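Long-range contacts in AxyAgu115A (Amphibacillus xylanus NBRC 15112, PDB 6NPS), which probably acts as a family GH115 alpha-glucuronidase, a glycoside hydrolase that removes glucuronic acid side groups from glucuronoxylan-type hemicelluloses: residues A[483-494]-A[503-511]; A[663-671]-A[761-770]. The protein carries 3 engineered substitutions. All coordinates share one frame; numbering follows the deposited sequence.

The two contacts lie in different parts of a long chain, their centres 49 Å apart and their nearest atoms about 25 Å apart, so neither touches the other. Contact 1 comes first along the chain and closes before contact 2 opens. It pairs helices 482-494 and 500-519, which follow the last strand of the eight-stranded parallel barrel, within the glycoside hydrolase family 115 region. Contact 2, about 47 Å from the centre of the chain, is built mainly on beta strands: strand 666-670 of one five-stranded sheet faces the hairpin 754-763/766-775 of another. The first contact thus belongs to the helical part beside the barrel, the second to a peripheral sandwich whose R665 also reaches the second subunit.

Contact 1: residues A[483-494]-A[503-511]; sequences DDYTKQWIEQQF and KDKVFELLN
F507, K503 and I490 bury the largest areas in this helix pair. The F507 ring lodges among D483, T486, K487 and I490, put there by a first torsion that sets CG anti to the backbone N (chi1 175°). K487 bends at its end to bring NZ over the centre of one ring face, 4.0 Å from the F507 centroid, a cation-pi contact. D483 meets the ring at its edge, CG 3.5 Å from F507 CZ, with carboxylate and ring planes 80° apart. I490 fits reciprocally among K503, V506, F507 and L510, its CD1 3.5 Å from F507 CA. K503 slides past I490, CG 3.8 Å from I490 CG2, then turns at chi3. K503 NZ forms a salt bridge with E491, 2.9 Å from OE2 on its syn lone pair, and bonds OE1 weakly. With an alanine in place of K503, E491 would probably be left without its cationic mate and one side of I490 less covered. A water bridges T486 OG1, which also bonds T482 O, to N511 OD1. The segment axes cross at 123°, 9.8 Å apart; helix 537-558 packs against V506, helix 564-596 against F494, and helix 458-469 against W489.

Contact 2: residues A[663-671]-A[761-770]; sequences KPRLLVSID and VKTPVGKVTI
V668 and V768 share one first torsion, CG1 anti to the backbone N (chi1 176° and 175°), which points their methyl pairs at each other tip to tip, CG2 to CG2 at 3.9 Å. The same V668 CG2 lies 4.0 Å from V761 CG1 on the adjoining hairpin strand, while V668 CG1 meets I770 CD1. I670 bends at its second torsion (chi2 -52°) and brings CD1 to 3.8 Å from I770 CD1. At the other end L666 slides past T763, its CB 4.0 Å from T763 CG2, and its CD1 crosses P764. P764 CB lies 3.3 Å from P664 O, a buried carbonyl oxygen with no polar partner in the model; P664 is the centre of an inverse gamma turn. R665 touches V765 through CG; its guanidinium group pairs with E678 and also bonds N650 O of the second subunit. A water joins the layers, donating to L666 O and accepting from T763 OG1 at 2.6 Å. F702 and A712 extend the apolar layer. No direct hydrogen bond links the segments. The axes of strand segments 666-670 and 766-770 approach to 8.7 Å, and two facing sheets packed through aliphatic side chains are characteristic of a beta sandwich.

Contact 1: residues A[483-494]-A[503-511]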
loop_
_atom_site.group_PDB
_atom_site.type_symbol
_atom_site.label_atom_id
_atom_site.label_comp_id
_atom_site.label_asym_id
_atom_site.label_seq_id
_atom_site.Cartn_x
_atom_site.Cartn_y
_atom_site.Cartn_z
ATOM N N ASP A 483 36.985 -18.859 -4.930
ATOM C CA ASP A 483 37.682 -17.812 -4.186
ATOM C C ASP A 483 39.139 -17.716 -4.617
ATOM O O ASP A 483 39.667 -16.614 -4.797
ATOM C CB ASP A 483 37.623 -18.071 -2.677
ATOM C CG ASP A 483 36.274 -17.727 -2.066
ATOM O OD1 ASP A 483 35.362 -17.265 -2.800
ATOM O OD2 ASP A 483 36.128 -17.929 -0.835
ATOM N N ASP A 484 39.832 -18.855 -4.687
ATOM C CA ASP A 484 41.189 -18.872 -5.237
ATOM C C ASP A 484 41.233 -18.332 -6.667
ATOM O O ASP A 484 42.167 -17.600 -7.029
ATOM C CB ASP A 484 41.762 -20.286 -5.192
ATOM C CG ASP A 484 42.158 -20.701 -3.780
ATOM O OD1 ASP A 484 42.175 -19.835 -2.869
ATOM O OD2 ASP A 484 42.441 -21.900 -3.580
ATOM N N TYR A 485 40.248 -18.686 -7.505
ATOM C CA TYR A 485 40.225 -18.124 -8.859
ATOM C C TYR A 485 40.145 -16.604 -8.794
ATOM O O TYR A 485 40.892 -15.894 -9.482
ATOM C CB TYR A 485 39.033 -18.639 -9.684
ATOM C CG TYR A 485 39.118 -18.074 -11.103
ATOM C CD1 TYR A 485 39.833 -18.737 -12.072
ATOM C CD2 TYR A 485 38.523 -16.835 -11.439
ATOM C CE1 TYR A 485 39.962 -18.216 -13.386
ATOM C CE2 TYR A 485 38.641 -16.304 -12.709
ATOM C CZ TYR A 485 39.356 -16.998 -13.679
ATOM O OH TYR A 485 39.471 -16.480 -14.938
ATOM N N THR A 486 39.247 -16.088 -7.946
ATOM C CA THR A 486 39.065 -14.643 -7.853
ATOM C C THR A 486 40.363 -13.983 -7.442
ATOM O O THR A 486 40.795 -12.996 -8.052
ATOM C CB THR A 486 37.931 -14.330 -6.868
ATOM O OG1 THR A 486 36.773 -15.054 -7.285
ATOM C CG2 THR A 486 37.561 -12.831 -6.819
ATOM N N LYS A 487 41.044 -14.561 -6.442
ATOM C CA LYS A 487 42.275 -13.946 -5.974
ATOM C C LYS A 487 43.335 -13.980 -7.051
ATOM O O LYS A 487 44.107 -13.031 -7.193
ATOM C CB LYS A 487 42.772 -14.644 -4.708
ATOM C CG LYS A 487 41.788 -14.458 -3.553
ATOM C CD LYS A 487 42.347 -15.136 -2.285
ATOM C CE LYS A 487 41.712 -14.526 -1.037
ATOM N NZ LYS A 487 40.697 -15.393 -0.391
ATOM N N GLN A 488 43.423 -15.087 -7.792
ATOM C CA GLN A 488 44.358 -15.123 -8.913
ATOM C C GLN A 488 43.980 -14.111 -9.990
ATOM O O GLN A 488 44.864 -13.525 -10.653
ATOM C CB GLN A 488 44.421 -16.542 -9.508
ATOM C CG GLN A 488 45.241 -17.452 -8.589
ATOM C CD GLN A 488 45.292 -18.912 -9.020
ATOM O OE1 GLN A 488 45.473 -19.230 -10.199
ATOM N NE2 GLN A 488 45.154 -19.810 -8.047
ATOM N N TRP A 489 42.685 -13.908 -10.202
ATOM C CA TRP A 489 42.270 -12.929 -11.194
ATOM C C TRP A 489 42.631 -11.513 -10.733
ATOM O O TRP A 489 43.064 -10.690 -11.543
ATOM C CB TRP A 489 40.768 -13.073 -11.438
ATOM C CG TRP A 489 40.191 -12.240 -12.534
ATOM C CD1 TRP A 489 40.048 -12.599 -13.875
ATOM C CD2 TRP A 489 39.589 -10.942 -12.394
ATOM N NE1 TRP A 489 39.418 -11.578 -14.558
ATOM C CE2 TRP A 489 39.127 -10.556 -13.681
ATOM C CE3 TRP A 489 39.395 -10.064 -11.300
ATOM C CZ2 TRP A 489 38.495 -9.323 -13.909
ATOM C CZ3 TRP A 489 38.794 -8.841 -11.525
ATOM C CH2 TRP A 489 38.340 -8.477 -12.822
ATOM N N ILE A 490 42.468 -11.221 -9.436
ATOM C CA ILE A 490 42.874 -9.915 -8.896
ATOM C C ILE A 490 44.376 -9.691 -9.074
ATOM O O ILE A 490 44.817 -8.608 -9.471
ATOM C CB ILE A 490 42.453 -9.813 -7.420
ATOM C CG1 ILE A 490 40.944 -9.708 -7.354
ATOM C CG2 ILE A 490 43.151 -8.607 -6.709
ATOM C CD1 ILE A 490 40.376 -10.099 -5.984
ATOM N N GLU A 491 45.185 -10.719 -8.807
ATOM C CA GLU A 491 46.630 -10.597 -8.993
ATOM C C GLU A 491 46.975 -10.282 -10.443
ATOM O O GLU A 491 47.884 -9.483 -10.724
ATOM C CB GLU A 491 47.313 -11.893 -8.564
ATOM C CG GLU A 491 48.814 -11.771 -8.424
ATOM C CD GLU A 491 49.188 -10.919 -7.234
ATOM O OE1 GLU A 491 50.223 -10.213 -7.286
ATOM O OE2 GLU A 491 48.424 -10.952 -6.248
ATOM N N GLN A 492 46.262 -10.919 -11.376
ATOM C CA GLN A 492 46.496 -10.724 -12.808
ATOM C C GLN A 492 46.191 -9.292 -13.241
ATOM O O GLN A 492 46.910 -8.722 -14.066
ATOM C CB GLN A 492 45.644 -11.731 -13.575
ATOM C CG GLN A 492 45.771 -11.765 -15.076
ATOM C CD GLN A 492 44.910 -12.904 -15.655
ATOM O OE1 GLN A 492 43.669 -12.844 -15.627
ATOM N NE2 GLN A 492 45.564 -13.959 -16.129
ATOM N N GLN A 493 45.131 -8.680 -12.695
ATOM C CA GLN A 493 44.838 -7.289 -13.028
ATOM C C GLN A 493 45.662 -6.281 -12.223
ATOM O O GLN A 493 45.926 -5.188 -12.724
ATOM C CB GLN A 493 43.363 -6.962 -12.807
ATOM C CG GLN A 493 42.367 -8.004 -13.227
ATOM C CD GLN A 493 42.681 -8.632 -14.556
ATOM O OE1 GLN A 493 43.142 -7.950 -15.476
ATOM N NE2 GLN A 493 42.449 -9.949 -14.669
ATOM N N PHE A 494 46.024 -6.577 -10.967
ATOM C CA PHE A 494 46.495 -5.522 -10.070
ATOM C C PHE A 494 47.880 -5.794 -9.474
ATOM O O PHE A 494 48.287 -5.097 -8.538
ATOM C CB PHE A 494 45.473 -5.283 -8.965
ATOM C CG PHE A 494 44.182 -4.741 -9.483
ATOM C CD1 PHE A 494 44.152 -3.509 -10.129
ATOM C CD2 PHE A 494 43.006 -5.461 -9.371
ATOM C CE1 PHE A 494 42.947 -3.006 -10.654
ATOM C CE2 PHE A 494 41.789 -4.951 -9.912
ATOM C CZ PHE A 494 41.784 -3.735 -10.547
ATOM N N LYS A 503 44.819 -5.972 -2.059
ATOM C CA LYS A 503 44.243 -7.033 -2.885
ATOM C C LYS A 503 43.220 -7.840 -2.113
ATOM O O LYS A 503 42.236 -8.300 -2.706
ATOM C CB LYS A 503 45.340 -7.937 -3.444
ATOM C CG LYS A 503 46.052 -7.266 -4.579
ATOM C CD LYS A 503 47.142 -8.103 -5.211
ATOM C CE LYS A 503 48.294 -8.286 -4.239
ATOM N NZ LYS A 503 49.558 -8.654 -4.951
ATOM N N ASP A 504 43.375 -7.989 -0.794
ATOM C CA ASP A 504 42.311 -8.704 -0.105
ATOM C C ASP A 504 41.081 -7.828 0.039
ATOM O O ASP A 504 39.967 -8.338 0.147
ATOM C CB ASP A 504 42.739 -9.231 1.258
ATOM C CG ASP A 504 41.747 -10.282 1.804
ATOM O OD1 ASP A 504 41.892 -11.489 1.479
ATOM O OD2 ASP A 504 40.805 -9.908 2.536
ATOM N N LYS A 505 41.248 -6.510 0.055
ATOM C CA LYS A 505 40.074 -5.657 0.039
ATOM C C LYS A 505 39.355 -5.764 -1.306
ATOM O O LYS A 505 38.118 -5.828 -1.343
ATOM C CB LYS A 505 40.477 -4.219 0.355
ATOM C CG LYS A 505 40.856 -4.031 1.850
ATOM C CD LYS A 505 41.368 -2.625 2.123
ATOM C CE LYS A 505 41.703 -2.498 3.611
ATOM N NZ LYS A 505 42.111 -1.117 3.914
ATOM N N VAL A 506 40.111 -5.811 -2.414
ATOM C CA VAL A 506 39.480 -6.033 -3.726
ATOM C C VAL A 506 38.702 -7.342 -3.720
ATOM O O VAL A 506 37.588 -7.422 -4.244
ATOM C CB VAL A 506 40.524 -6.016 -4.852
ATOM C CG1 VAL A 506 39.847 -6.421 -6.206
ATOM C CG2 VAL A 506 41.164 -4.626 -4.935
ATOM N N PHE A 507 39.257 -8.386 -3.098
ATOM C CA PHE A 507 38.518 -9.645 -3.013
ATOM C C PHE A 507 37.199 -9.471 -2.253
ATOM O O PHE A 507 36.153 -9.959 -2.700
ATOM C CB PHE A 507 39.376 -10.728 -2.354
ATOM C CG PHE A 507 38.615 -12.003 -2.133
ATOM C CD1 PHE A 507 38.333 -12.851 -3.203
ATOM C CD2 PHE A 507 38.093 -12.311 -0.888
ATOM C CE1 PHE A 507 37.588 -14.002 -3.020
ATOM C CE2 PHE A 507 37.351 -13.459 -0.691
ATOM C CZ PHE A 507 37.093 -14.313 -1.775
ATOM N N GLU A 508 37.220 -8.777 -1.098
ATOM C CA GLU A 508 35.964 -8.495 -0.398
ATOM C C GLU A 508 34.948 -7.800 -1.297
ATOM O O GLU A 508 33.749 -8.071 -1.188
ATOM C CB GLU A 508 36.206 -7.619 0.826
ATOM C CG GLU A 508 37.004 -8.276 1.944
ATOM C CD GLU A 508 37.094 -7.371 3.180
ATOM O OE1 GLU A 508 36.039 -7.068 3.798
ATOM O OE2 GLU A 508 38.220 -6.950 3.528
ATOM N N LEU A 509 35.394 -6.831 -2.119
ATOM C CA LEU A 509 34.478 -6.067 -2.971
ATOM C C LEU A 509 33.846 -6.961 -4.031
ATOM O O LEU A 509 32.629 -6.920 -4.244
ATOM C CB LEU A 509 35.212 -4.907 -3.673
ATOM C CG LEU A 509 35.691 -3.808 -2.733
ATOM C CD1 LEU A 509 36.472 -2.742 -3.469
ATOM C CD2 LEU A 509 34.483 -3.187 -2.014
ATOM N N LEU A 510 34.675 -7.755 -4.735
ATOM C CA LEU A 510 34.170 -8.529 -5.877
ATOM C C LEU A 510 33.277 -9.660 -5.397
ATOM O O LEU A 510 32.172 -9.869 -5.926
ATOM C CB LEU A 510 35.332 -9.117 -6.703
ATOM C CG LEU A 510 36.291 -8.131 -7.341
ATOM C CD1 LEU A 510 37.342 -8.879 -8.201
ATOM C CD2 LEU A 510 35.466 -7.201 -8.190
ATOM N N ASN A 511 33.758 -10.405 -4.404
ATOM C CA ASN A 511 32.970 -11.468 -3.803
ATOM C C ASN A 511 31.733 -10.902 -3.132
ATOM O O ASN A 511 30.638 -11.470 -3.239
ATOM C CB ASN A 511 33.822 -12.227 -2.794
ATOM C CG ASN A 511 33.282 -13.600 -2.516
ATOM O OD1 ASN A 511 33.421 -14.505 -3.339
ATOM N ND2 ASN A 511 32.642 -13.766 -1.365
HETATM O O HOH W 1 33.903 -14.576 -6.548
#

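Contact 2: residues A[663-671]-A[761-770]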
loop_
_atom_site.group_PDB
_atom_site.type_symbol
_atom_site.label_atom_id
_atom_site.label_comp_id
_atom_site.label_asym_id
_atom_site.label_seq_id
_atom_site.Cartn_x
_atom_site.Cartn_y
_atom_site.Cartn_z
ATOM N N LYS A 663 0.453 15.552 20.054
ATOM C CA LYS A 663 0.811 15.227 21.441
ATOM C C LYS A 663 2.215 14.643 21.519
ATOM O O LYS A 663 2.685 14.023 20.562
ATOM C CB LYS A 663 -0.177 14.230 22.029
ATOM C CG LYS A 663 -1.497 14.843 22.462
ATOM C CD LYS A 663 -2.415 13.801 23.075
ATOM C CE LYS A 663 -3.849 14.341 23.228
ATOM N NZ LYS A 663 -4.098 15.603 22.442
ATOM N N PRO A 664 2.924 14.805 22.677
ATOM C CA PRO A 664 4.306 14.281 22.809
ATOM C C PRO A 664 4.344 12.774 23.036
ATOM O O PRO A 664 4.653 12.239 24.121
ATOM C CB PRO A 664 4.848 15.073 24.008
ATOM C CG PRO A 664 3.674 15.350 24.819
ATOM C CD PRO A 664 2.529 15.598 23.850
ATOM N N ARG A 665 4.028 12.064 21.981
ATOM C CA ARG A 665 3.922 10.625 22.005
ATOM C C ARG A 665 5.251 10.009 21.594
ATOM O O ARG A 665 6.053 10.605 20.851
ATOM C CB ARG A 665 2.802 10.159 21.048
ATOM C CG ARG A 665 1.427 10.653 21.380
ATOM C CD ARG A 665 0.479 10.808 20.113
ATOM N NE ARG A 665 0.706 9.735 19.132
ATOM C CZ ARG A 665 0.086 9.659 17.957
ATOM N NH1 ARG A 665 -0.776 10.625 17.634
ATOM N NH2 ARG A 665 0.369 8.646 17.095
ATOM N N LEU A 666 5.458 8.775 22.059
ATOM C CA LEU A 666 6.674 8.041 21.797
ATOM C C LEU A 666 6.314 6.615 21.412
ATOM O O LEU A 666 5.525 5.955 22.100
ATOM C CB LEU A 666 7.571 8.024 23.068
ATOM C CG LEU A 666 8.229 9.349 23.439
ATOM C CD1 LEU A 666 9.035 9.136 24.772
ATOM C CD2 LEU A 666 9.151 9.829 22.321
ATOM N N LEU A 667 6.925 6.123 20.359
ATOM C CA LEU A 667 6.694 4.759 19.927
ATOM C C LEU A 667 7.812 3.882 20.475
ATOM O O LEU A 667 8.989 4.193 20.291
ATOM C CB LEU A 667 6.640 4.704 18.395
ATOM C CG LEU A 667 6.400 3.282 17.897
ATOM C CD1 LEU A 667 4.921 2.933 18.174
ATOM C CD2 LEU A 667 6.728 3.172 16.415
ATOM N N VAL A 668 7.448 2.799 21.158
ATOM C CA VAL A 668 8.417 1.799 21.608
ATOM C C VAL A 668 8.365 0.607 20.660
ATOM O O VAL A 668 7.288 0.045 20.429
ATOM C CB VAL A 668 8.118 1.356 23.054
ATOM C CG1 VAL A 668 9.078 0.236 23.499
ATOM C CG2 VAL A 668 8.158 2.543 24.002
ATOM N N SER A 669 9.521 0.183 20.131
ATOM C CA SER A 669 9.528 -0.940 19.206
ATOM C C SER A 669 10.651 -1.908 19.542
ATOM O O SER A 669 11.721 -1.500 19.997
ATOM C CB SER A 669 9.643 -0.447 17.749
ATOM O OG SER A 669 10.828 0.315 17.529
ATOM N N ILE A 670 10.397 -3.196 19.331
ATOM C CA ILE A 670 11.369 -4.242 19.640
ATOM C C ILE A 670 12.251 -4.434 18.410
ATOM O O ILE A 670 11.744 -4.709 17.322
ATOM C CB ILE A 670 10.670 -5.562 20.003
ATOM C CG1 ILE A 670 9.646 -5.359 21.131
ATOM C CG2 ILE A 670 11.735 -6.665 20.337
ATOM C CD1 ILE A 670 10.247 -4.641 22.342
ATOM N N ASP A 671 13.562 -4.315 18.562
ATOM C CA ASP A 671 14.387 -4.347 17.356
ATOM C C ASP A 671 14.334 -5.741 16.726
ATOM O O ASP A 671 14.253 -6.751 17.425
ATOM C CB ASP A 671 15.818 -3.936 17.688
ATOM C CG ASP A 671 15.911 -2.481 18.180
ATOM O OD1 ASP A 671 14.878 -1.774 18.213
ATOM O OD2 ASP A 671 17.021 -2.050 18.560
ATOM N N VAL A 761 8.438 0.955 30.390
ATOM C CA VAL A 761 8.821 2.190 29.704
ATOM C C VAL A 761 7.659 3.165 29.838
ATOM O O VAL A 761 6.604 2.965 29.217
ATOM C CB VAL A 761 9.138 1.973 28.225
ATOM C CG1 VAL A 761 9.588 3.304 27.611
ATOM C CG2 VAL A 761 10.200 0.896 28.059
ATOM N N LYS A 762 7.865 4.243 30.586
ATOM C CA LYS A 762 6.833 5.249 30.768
ATOM C C LYS A 762 7.100 6.418 29.833
ATOM O O LYS A 762 8.240 6.896 29.722
ATOM C CB LYS A 762 6.741 5.696 32.228
ATOM C CG LYS A 762 5.968 4.662 33.022
ATOM C CD LYS A 762 5.478 5.150 34.374
ATOM C CE LYS A 762 6.505 6.028 35.058
ATOM N NZ LYS A 762 7.347 5.285 36.046
ATOM N N THR A 763 6.051 6.837 29.112
ATOM C CA THR A 763 6.122 7.925 28.149
ATOM C C THR A 763 5.093 8.980 28.543
ATOM O O THR A 763 4.278 8.734 29.442
ATOM C CB THR A 763 5.838 7.424 26.732
ATOM O OG1 THR A 763 4.430 7.197 26.610
ATOM C CG2 THR A 763 6.624 6.128 26.409
ATOM N N PRO A 764 5.094 10.160 27.914
ATOM C CA PRO A 764 4.145 11.204 28.335
ATOM C C PRO A 764 2.691 10.804 28.212
ATOM O O PRO A 764 1.852 11.392 28.903
ATOM C CB PRO A 764 4.491 12.385 27.417
ATOM C CG PRO A 764 5.983 12.210 27.201
ATOM C CD PRO A 764 6.142 10.719 27.033
ATOM N N VAL A 765 2.359 9.781 27.425
ATOM C CA VAL A 765 0.963 9.442 27.194
ATOM C C VAL A 765 0.597 8.037 27.651
ATOM O O VAL A 765 -0.579 7.661 27.566
ATOM C CB VAL A 765 0.599 9.644 25.713
ATOM C CG1 VAL A 765 1.025 11.049 25.276
ATOM C CG2 VAL A 765 1.289 8.594 24.861
ATOM N N GLY A 766 1.547 7.253 28.166
ATOM C CA GLY A 766 1.199 5.898 28.567
ATOM C C GLY A 766 2.376 5.084 29.066
ATOM O O GLY A 766 3.368 5.651 29.522
ATOM N N LYS A 767 2.298 3.766 28.938
ATOM C CA LYS A 767 3.280 2.878 29.546
ATOM C C LYS A 767 3.358 1.611 28.713
ATOM O O LYS A 767 2.319 1.021 28.414
ATOM C CB LYS A 767 2.856 2.539 30.983
ATOM C CG LYS A 767 3.706 1.482 31.623
ATOM C CD LYS A 767 3.552 1.483 33.149
ATOM C CE LYS A 767 2.181 1.907 33.576
ATOM N NZ LYS A 767 1.808 1.335 34.900
ATOM N N VAL A 768 4.556 1.212 28.321
ATOM C CA VAL A 768 4.774 -0.022 27.563
ATOM C C VAL A 768 5.509 -0.996 28.477
ATOM O O VAL A 768 6.516 -0.631 29.098
ATOM C CB VAL A 768 5.561 0.234 26.267
ATOM C CG1 VAL A 768 5.888 -1.104 25.539
ATOM C CG2 VAL A 768 4.733 1.160 25.306
ATOM N N THR A 769 5.012 -2.225 28.576
ATOM C CA THR A 769 5.730 -3.269 29.296
ATOM C C THR A 769 6.414 -4.183 28.287
ATOM O O THR A 769 5.796 -4.603 27.300
ATOM C CB THR A 769 4.740 -4.011 30.181
ATOM O OG1 THR A 769 4.105 -3.029 31.002
ATOM C CG2 THR A 769 5.403 -5.035 31.055
ATOM N N ILE A 770 7.706 -4.418 28.474
ATOM C CA ILE A 770 8.460 -5.325 27.615
ATOM C C ILE A 770 8.745 -6.586 28.415
ATOM O O ILE A 770 9.358 -6.522 29.499
ATOM C CB ILE A 770 9.748 -4.666 27.111
ATOM C CG1 ILE A 770 9.405 -3.432 26.288
ATOM C CG2 ILE A 770 10.617 -5.662 26.327
ATOM C CD1 ILE A 770 10.610 -2.782 25.677
HETATM O O HOH W 2 3.677 6.743 24.117
#